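Side-chain contacts in Lmaj004091aaa (Leishmania major, PDB 1XTP), which probably transfers methyl groups from S-adenosyl-L-methionine to the N-terminal alpha-amine of proteins that begin with an X-Pro-Lys sequence: residues A[35-40]-A[47-52]; A[174-179]-A[193-198]. All blocks are in the same frame, centred on the assembly; numbering follows the deposited sequence.

Overall arrangement
After strands 19-21 and 26-27 the chain forms helix 30-37 and then makes a turn. Six residues separate segments 35-40 and 47-52, and contact 1 closes this loop, joining helix 30-37 to helix 49-58. The chain then builds most of the central sheet. Contact 2 comes later and closes a second loop, from helix 173-186 back to strand 191-198 of that sheet. The two contacts follow in series, neither nested nor crossed, with centres about 19 Å apart. They still touch: the hydroxyl of Tyr50, in 47-52, makes a probable hydrogen bond with the carboxylate of Asp175, in 174-179. This pair links helix 49-58 to helix 173-186, which packs on the central sheet.

Contact 1 (A[35-40]-A[47-52]); sequences KAELTG and KGWYGK
Glu37 O is approached by two waters that bridge to segment 47-52. Water 2 donates to it at 2.7 Å and also donates to Glu37 OE1. It accepts in turn from Lys52, with NZ at 2.7 Å from the water. Glu37 OE1 and Lys52 NZ are themselves 4.3 Å apart, so their opposite charges meet through the water and not in a direct salt bridge. The other carboxylate oxygen, OE2, forms a salt bridge with Lys209. Water 1 lies 2.8 Å from Glu37 O, with Thr39 O as a competing acceptor. It accepts from the backbone N of Trp49.

The Glu37 side chain bends at chi2 (-73°). This brings OE1 to the edge of the Trp49 indole, near its plane, 3.7 Å from CE3. Carboxylate and ring planes are steeply inclined, 74° apart. Leu38 packs next to the same indole. Its CD2 is 3.7 Å from Trp49 CB and makes an off-centre CH-pi contact with the five-membered ring, 4.2 Å from its centroid. With CG anti to the backbone N (chi1 167°), the indole is turned toward 35-40, where Glu37 and Leu38 meet it. NE1 donates a hydrogen bond to Tyr170 O, and Trp34 adds an edge-to-face ring contact.

The contact thus joins the C-terminal end of helix 30-37 and the residue after it to the N-terminal part of helix 49-58. The Trp49 side chain is about 7 Å from the bound S-adenosyl-L-homoselenocysteine. Polar groups of the two segments are joined by water, while Leu38 and the indole supply the apolar part. The nearby ammonium groups of Lys52 and Lys209 would be expected to favour the ionised form of Glu37.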
loop_
_atom_site.group_PDB
_atom_site.type_symbol
_atom_site.label_atom_id
_atom_site.label_comp_id
_atom_site.label_asym_id
_atom_site.label_seq_id
_atom_site.Cartn_x
_atom_site.Cartn_y
_atom_site.Cartn_z
ATOM N N LYS A 35 -1.013 -18.101 11.227
ATOM C CA LYS A 35 -1.752 -18.944 12.166
ATOM C C LYS A 35 -1.773 -18.306 13.549
ATOM O O LYS A 35 -2.748 -18.443 14.272
ATOM C CB LYS A 35 -1.172 -20.365 12.225
ATOM C CG LYS A 35 -1.629 -21.249 11.077
ATOM C CD LYS A 35 -0.791 -22.520 10.928
ATOM C CE LYS A 35 -1.152 -23.590 11.944
ATOM N NZ LYS A 35 -0.331 -24.829 11.719
ATOM N N ALA A 36 -0.708 -17.584 13.905
ATOM C CA ALA A 36 -0.647 -16.884 15.199
ATOM C C ALA A 36 -1.453 -15.584 15.195
ATOM O O ALA A 36 -2.131 -15.249 16.171
ATOM C CB ALA A 36 0.813 -16.592 15.583
ATOM N N GLU A 37 -1.384 -14.853 14.097
ATOM C CA GLU A 37 -1.915 -13.510 14.054
ATOM C C GLU A 37 -3.372 -13.403 13.594
ATOM O O GLU A 37 -3.991 -12.361 13.820
ATOM C CB GLU A 37 -1.036 -12.647 13.128
ATOM C CG GLU A 37 0.315 -12.312 13.710
ATOM C CD GLU A 37 0.255 -11.280 14.843
ATOM O OE1 GLU A 37 -0.581 -10.341 14.782
ATOM O OE2 GLU A 37 1.060 -11.402 15.792
ATOM N N LEU A 38 -3.898 -14.417 12.903
ATOM C CA LEU A 38 -5.225 -14.309 12.276
ATOM C C LEU A 38 -6.289 -15.106 13.026
ATOM O O LEU A 38 -7.128 -15.744 12.426
ATOM C CB LEU A 38 -5.188 -14.750 10.811
ATOM C CG LEU A 38 -4.237 -13.982 9.889
ATOM C CD1 LEU A 38 -4.503 -14.357 8.469
ATOM C CD2 LEU A 38 -4.371 -12.469 10.071
ATOM N N THR A 39 -6.274 -15.019 14.339
ATOM C CA THR A 39 -7.260 -15.689 15.169
ATOM C C THR A 39 -8.504 -14.811 15.386
ATOM O O THR A 39 -8.450 -13.574 15.337
ATOM C CB THR A 39 -6.670 -16.030 16.541
ATOM O OG1 THR A 39 -6.223 -14.825 17.180
ATOM C CG2 THR A 39 -5.484 -16.984 16.398
ATOM N N GLY A 40 -9.626 -15.471 15.626
ATOM C CA GLY A 40 -10.866 -14.805 15.993
ATOM C C GLY A 40 -11.469 -13.951 14.909
ATOM O O GLY A 40 -11.194 -14.127 13.722
ATOM N N LYS A 47 -8.406 -7.547 19.417
ATOM C CA LYS A 47 -7.871 -8.873 19.133
ATOM C C LYS A 47 -7.669 -9.166 17.659
ATOM O O LYS A 47 -7.054 -10.171 17.312
ATOM C CB LYS A 47 -8.812 -9.915 19.714
ATOM C CG LYS A 47 -8.961 -9.813 21.224
ATOM C CD LYS A 47 -9.673 -11.021 21.777
ATOM C CE LYS A 47 -10.070 -10.816 23.238
ATOM N NZ LYS A 47 -10.678 -12.062 23.795
ATOM N N GLY A 48 -8.180 -8.298 16.796
ATOM C CA GLY A 48 -8.299 -8.598 15.393
ATOM C C GLY A 48 -7.166 -7.968 14.611
ATOM O O GLY A 48 -6.840 -6.810 14.831
ATOM N N TRP A 49 -6.573 -8.740 13.708
ATOM C CA TRP A 49 -5.489 -8.258 12.837
ATOM C C TRP A 49 -5.838 -6.924 12.170
ATOM O O TRP A 49 -5.072 -5.953 12.239
ATOM C CB TRP A 49 -5.194 -9.307 11.783
ATOM C CG TRP A 49 -4.358 -8.815 10.689
ATOM C CD1 TRP A 49 -4.782 -8.387 9.474
ATOM C CD2 TRP A 49 -2.941 -8.666 10.704
ATOM N NE1 TRP A 49 -3.724 -7.961 8.727
ATOM C CE2 TRP A 49 -2.572 -8.119 9.456
ATOM C CE3 TRP A 49 -1.943 -8.904 11.668
ATOM C CZ2 TRP A 49 -1.255 -7.835 9.128
ATOM C CZ3 TRP A 49 -0.622 -8.615 11.345
ATOM C CH2 TRP A 49 -0.288 -8.088 10.084
ATOM N N TYR A 50 -7.004 -6.887 11.520
ATOM C CA TYR A 50 -7.501 -5.669 10.892
ATOM C C TYR A 50 -8.055 -4.684 11.901
ATOM O O TYR A 50 -7.765 -3.494 11.808
ATOM C CB TYR A 50 -8.586 -5.983 9.844
ATOM C CG TYR A 50 -8.053 -6.603 8.601
ATOM C CD1 TYR A 50 -7.196 -5.890 7.753
ATOM C CD2 TYR A 50 -8.407 -7.891 8.240
ATOM C CE1 TYR A 50 -6.701 -6.468 6.605
ATOM C CE2 TYR A 50 -7.923 -8.476 7.095
ATOM C CZ TYR A 50 -7.062 -7.757 6.277
ATOM O OH TYR A 50 -6.580 -8.326 5.133
ATOM N N GLY A 51 -8.841 -5.183 12.868
ATOM C CA GLY A 51 -9.475 -4.327 13.844
ATOM C C GLY A 51 -8.514 -3.490 14.667
ATOM O O GLY A 51 -8.781 -2.331 14.981
ATOM N N LYS A 52 -7.406 -4.094 15.054
ATOM C CA LYS A 52 -6.389 -3.392 15.837
ATOM C C LYS A 52 -5.752 -2.234 15.056
ATOM O O LYS A 52 -5.343 -1.219 15.633
ATOM C CB LYS A 52 -5.304 -4.382 16.251
ATOM C CG LYS A 52 -5.745 -5.376 17.293
ATOM C CD LYS A 52 -4.615 -6.299 17.656
ATOM C CE LYS A 52 -4.595 -7.560 16.794
ATOM N NZ LYS A 52 -3.538 -8.512 17.269
HETATM O O HOH W 1 -6.718 -11.730 14.203
HETATM O O HOH W 2 -3.502 -10.105 15.127
#

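Contact 2 (A[174-179]-A[193-198]); sequences ADFVKF and IFFKEN
Ile193 opens the segment as part of strand 191-198, with its CB directed toward helix 173-186. Its backbone pairs with Leu253 of strand 248-253. Phe194 follows, and its backbone pairs with Ile162 and Ile164 on the other neighbouring strand. Phe195 makes the contact. Its CG is anti to the backbone N (chi1 176°), which carries the ring toward the helix. There it meets the Phe176 ring, which comes from the opposite direction. The pair is an offset edge-to-face stack, with the edge of Phe176 toward the face of Phe195. The centroids are 5.7 Å apart and the planes stand at 79°. Phe176 CE2 and CZ both lie 3.9 Å from Phe195 CZ. This packs a helix against the central sheet of the Rossmann-like methyltransferase fold, where helix 173-186 connects parallel strands 159-165 and 191-198 in a beta-alpha-beta crossover. Phe180 extends the aromatic cluster: it stacks on Phe176 and meets Phe195 edge-to-face, as Tyr221 does. Lys196 points to the other side of the sheet and pairs with Asp78. Glu197 OE2 accepts from the backbone N of Asn198 at 2.9 Å, on the anti side and 34° out of the carboxylate plane.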
loop_
_atom_site.group_PDB
_atom_site.type_symbol
_atom_site.label_atom_id
_atom_site.label_comp_id
_atom_site.label_asym_id
_atom_site.label_seq_id
_atom_site.Cartn_x
_atom_site.Cartn_y
_atom_site.Cartn_z
ATOM N N ALA A 174 -3.100 -13.301 2.125
ATOM C CA ALA A 174 -4.255 -13.784 1.399
ATOM C C ALA A 174 -5.032 -12.634 0.777
ATOM O O ALA A 174 -5.428 -12.718 -0.383
ATOM C CB ALA A 174 -5.187 -14.602 2.330
ATOM N N ASP A 175 -5.260 -11.567 1.553
ATOM C CA ASP A 175 -6.045 -10.426 1.086
ATOM C C ASP A 175 -5.251 -9.521 0.144
ATOM O O ASP A 175 -5.845 -8.879 -0.708
ATOM C CB ASP A 175 -6.605 -9.634 2.260
ATOM C CG ASP A 175 -7.735 -10.375 2.970
ATOM O OD1 ASP A 175 -8.271 -11.344 2.393
ATOM O OD2 ASP A 175 -8.089 -9.996 4.100
ATOM N N PHE A 176 -3.930 -9.501 0.317
ATOM C CA PHE A 176 -2.970 -8.811 -0.569
ATOM C C PHE A 176 -3.105 -9.451 -1.942
ATOM O O PHE A 176 -3.356 -8.769 -2.932
ATOM C CB PHE A 176 -1.544 -8.981 -0.011
ATOM C CG PHE A 176 -0.453 -8.208 -0.756
ATOM C CD1 PHE A 176 -0.089 -8.543 -2.066
ATOM C CD2 PHE A 176 0.237 -7.174 -0.123
ATOM C CE1 PHE A 176 0.908 -7.851 -2.738
ATOM C CE2 PHE A 176 1.285 -6.481 -0.793
ATOM C CZ PHE A 176 1.602 -6.807 -2.090
ATOM N N VAL A 177 -2.989 -10.781 -1.992
ATOM C CA VAL A 177 -3.151 -11.489 -3.248
ATOM C C VAL A 177 -4.495 -11.156 -3.913
ATOM O O VAL A 177 -4.521 -10.709 -5.067
ATOM C CB VAL A 177 -2.936 -13.022 -3.078
ATOM C CG1 VAL A 177 -3.357 -13.801 -4.347
ATOM C CG2 VAL A 177 -1.472 -13.306 -2.748
ATOM N N LYS A 178 -5.595 -11.368 -3.191
ATOM C CA LYS A 178 -6.944 -11.031 -3.673
ATOM C C LYS A 178 -7.076 -9.607 -4.176
ATOM O O LYS A 178 -7.620 -9.372 -5.256
ATOM C CB LYS A 178 -7.990 -11.241 -2.565
ATOM C CG LYS A 178 -8.421 -12.686 -2.400
ATOM C CD LYS A 178 -8.894 -12.996 -0.965
ATOM N N PHE A 179 -6.601 -8.657 -3.385
ATOM C CA PHE A 179 -6.798 -7.262 -3.709
ATOM C C PHE A 179 -6.037 -6.829 -4.960
ATOM O O PHE A 179 -6.561 -6.058 -5.737
ATOM C CB PHE A 179 -6.417 -6.354 -2.548
ATOM C CG PHE A 179 -6.770 -4.925 -2.786
ATOM C CD1 PHE A 179 -8.097 -4.546 -2.907
ATOM C CD2 PHE A 179 -5.776 -3.963 -2.937
ATOM C CE1 PHE A 179 -8.425 -3.224 -3.158
ATOM C CE2 PHE A 179 -6.091 -2.646 -3.171
ATOM C CZ PHE A 179 -7.409 -2.269 -3.293
ATOM N N ILE A 193 -1.077 -0.454 -11.624
ATOM C CA ILE A 193 -1.036 -0.299 -10.162
ATOM C C ILE A 193 0.280 0.364 -9.815
ATOM O O ILE A 193 1.331 -0.141 -10.159
ATOM C CB ILE A 193 -1.110 -1.634 -9.400
ATOM C CG1 ILE A 193 -2.442 -2.332 -9.639
ATOM C CG2 ILE A 193 -0.989 -1.401 -7.913
ATOM C CD1 ILE A 193 -2.399 -3.817 -9.402
ATOM N N PHE A 194 0.224 1.499 -9.130
ATOM C CA PHE A 194 1.419 2.079 -8.548
ATOM C C PHE A 194 1.520 1.664 -7.063
ATOM O O PHE A 194 0.791 2.170 -6.217
ATOM C CB PHE A 194 1.381 3.583 -8.685
ATOM C CG PHE A 194 2.545 4.286 -8.048
ATOM C CD1 PHE A 194 3.807 4.252 -8.635
ATOM C CD2 PHE A 194 2.371 5.024 -6.883
ATOM C CE1 PHE A 194 4.872 4.934 -8.056
ATOM C CE2 PHE A 194 3.435 5.709 -6.307
ATOM C CZ PHE A 194 4.690 5.660 -6.900
ATOM N N PHE A 195 2.448 0.756 -6.770
ATOM C CA PHE A 195 2.626 0.214 -5.424
ATOM C C PHE A 195 3.922 0.743 -4.829
ATOM O O PHE A 195 4.995 0.480 -5.356
ATOM C CB PHE A 195 2.629 -1.314 -5.483
ATOM C CG PHE A 195 2.899 -1.989 -4.156
ATOM C CD1 PHE A 195 2.289 -1.547 -2.983
ATOM C CD2 PHE A 195 3.740 -3.097 -4.094
ATOM C CE1 PHE A 195 2.527 -2.192 -1.777
ATOM C CE2 PHE A 195 3.985 -3.746 -2.906
ATOM C CZ PHE A 195 3.369 -3.307 -1.740
ATOM N N LYS A 196 3.807 1.524 -3.755
ATOM C CA LYS A 196 4.963 2.130 -3.089
ATOM C C LYS A 196 4.951 1.761 -1.618
ATOM O O LYS A 196 4.003 2.062 -0.910
ATOM C CB LYS A 196 4.953 3.653 -3.229
ATOM C CG LYS A 196 6.304 4.319 -2.951
ATOM C CD LYS A 196 6.350 5.734 -3.549
ATOM C CE LYS A 196 7.711 6.400 -3.392
ATOM N NZ LYS A 196 7.674 7.829 -3.801
ATOM N N GLU A 197 6.032 1.142 -1.154
ATOM C CA GLU A 197 6.044 0.570 0.180
ATOM C C GLU A 197 7.458 0.404 0.727
ATOM O O GLU A 197 8.428 0.277 -0.041
ATOM C CB GLU A 197 5.370 -0.809 0.154
ATOM C CG GLU A 197 4.925 -1.281 1.522
ATOM C CD GLU A 197 4.226 -0.178 2.304
ATOM O OE1 GLU A 197 3.034 0.105 2.000
ATOM O OE2 GLU A 197 4.873 0.385 3.223
ATOM N N ASN A 198 7.540 0.376 2.059
ATOM C CA ASN A 198 8.734 -0.012 2.768
ATOM C C ASN A 198 9.093 -1.471 2.458
ATOM O O ASN A 198 8.225 -2.336 2.351
ATOM C CB ASN A 198 8.562 0.190 4.276
ATOM C CG ASN A 198 8.451 1.669 4.673
ATOM O OD1 ASN A 198 8.685 2.570 3.873
ATOM N ND2 ASN A 198 8.136 1.909 5.937
#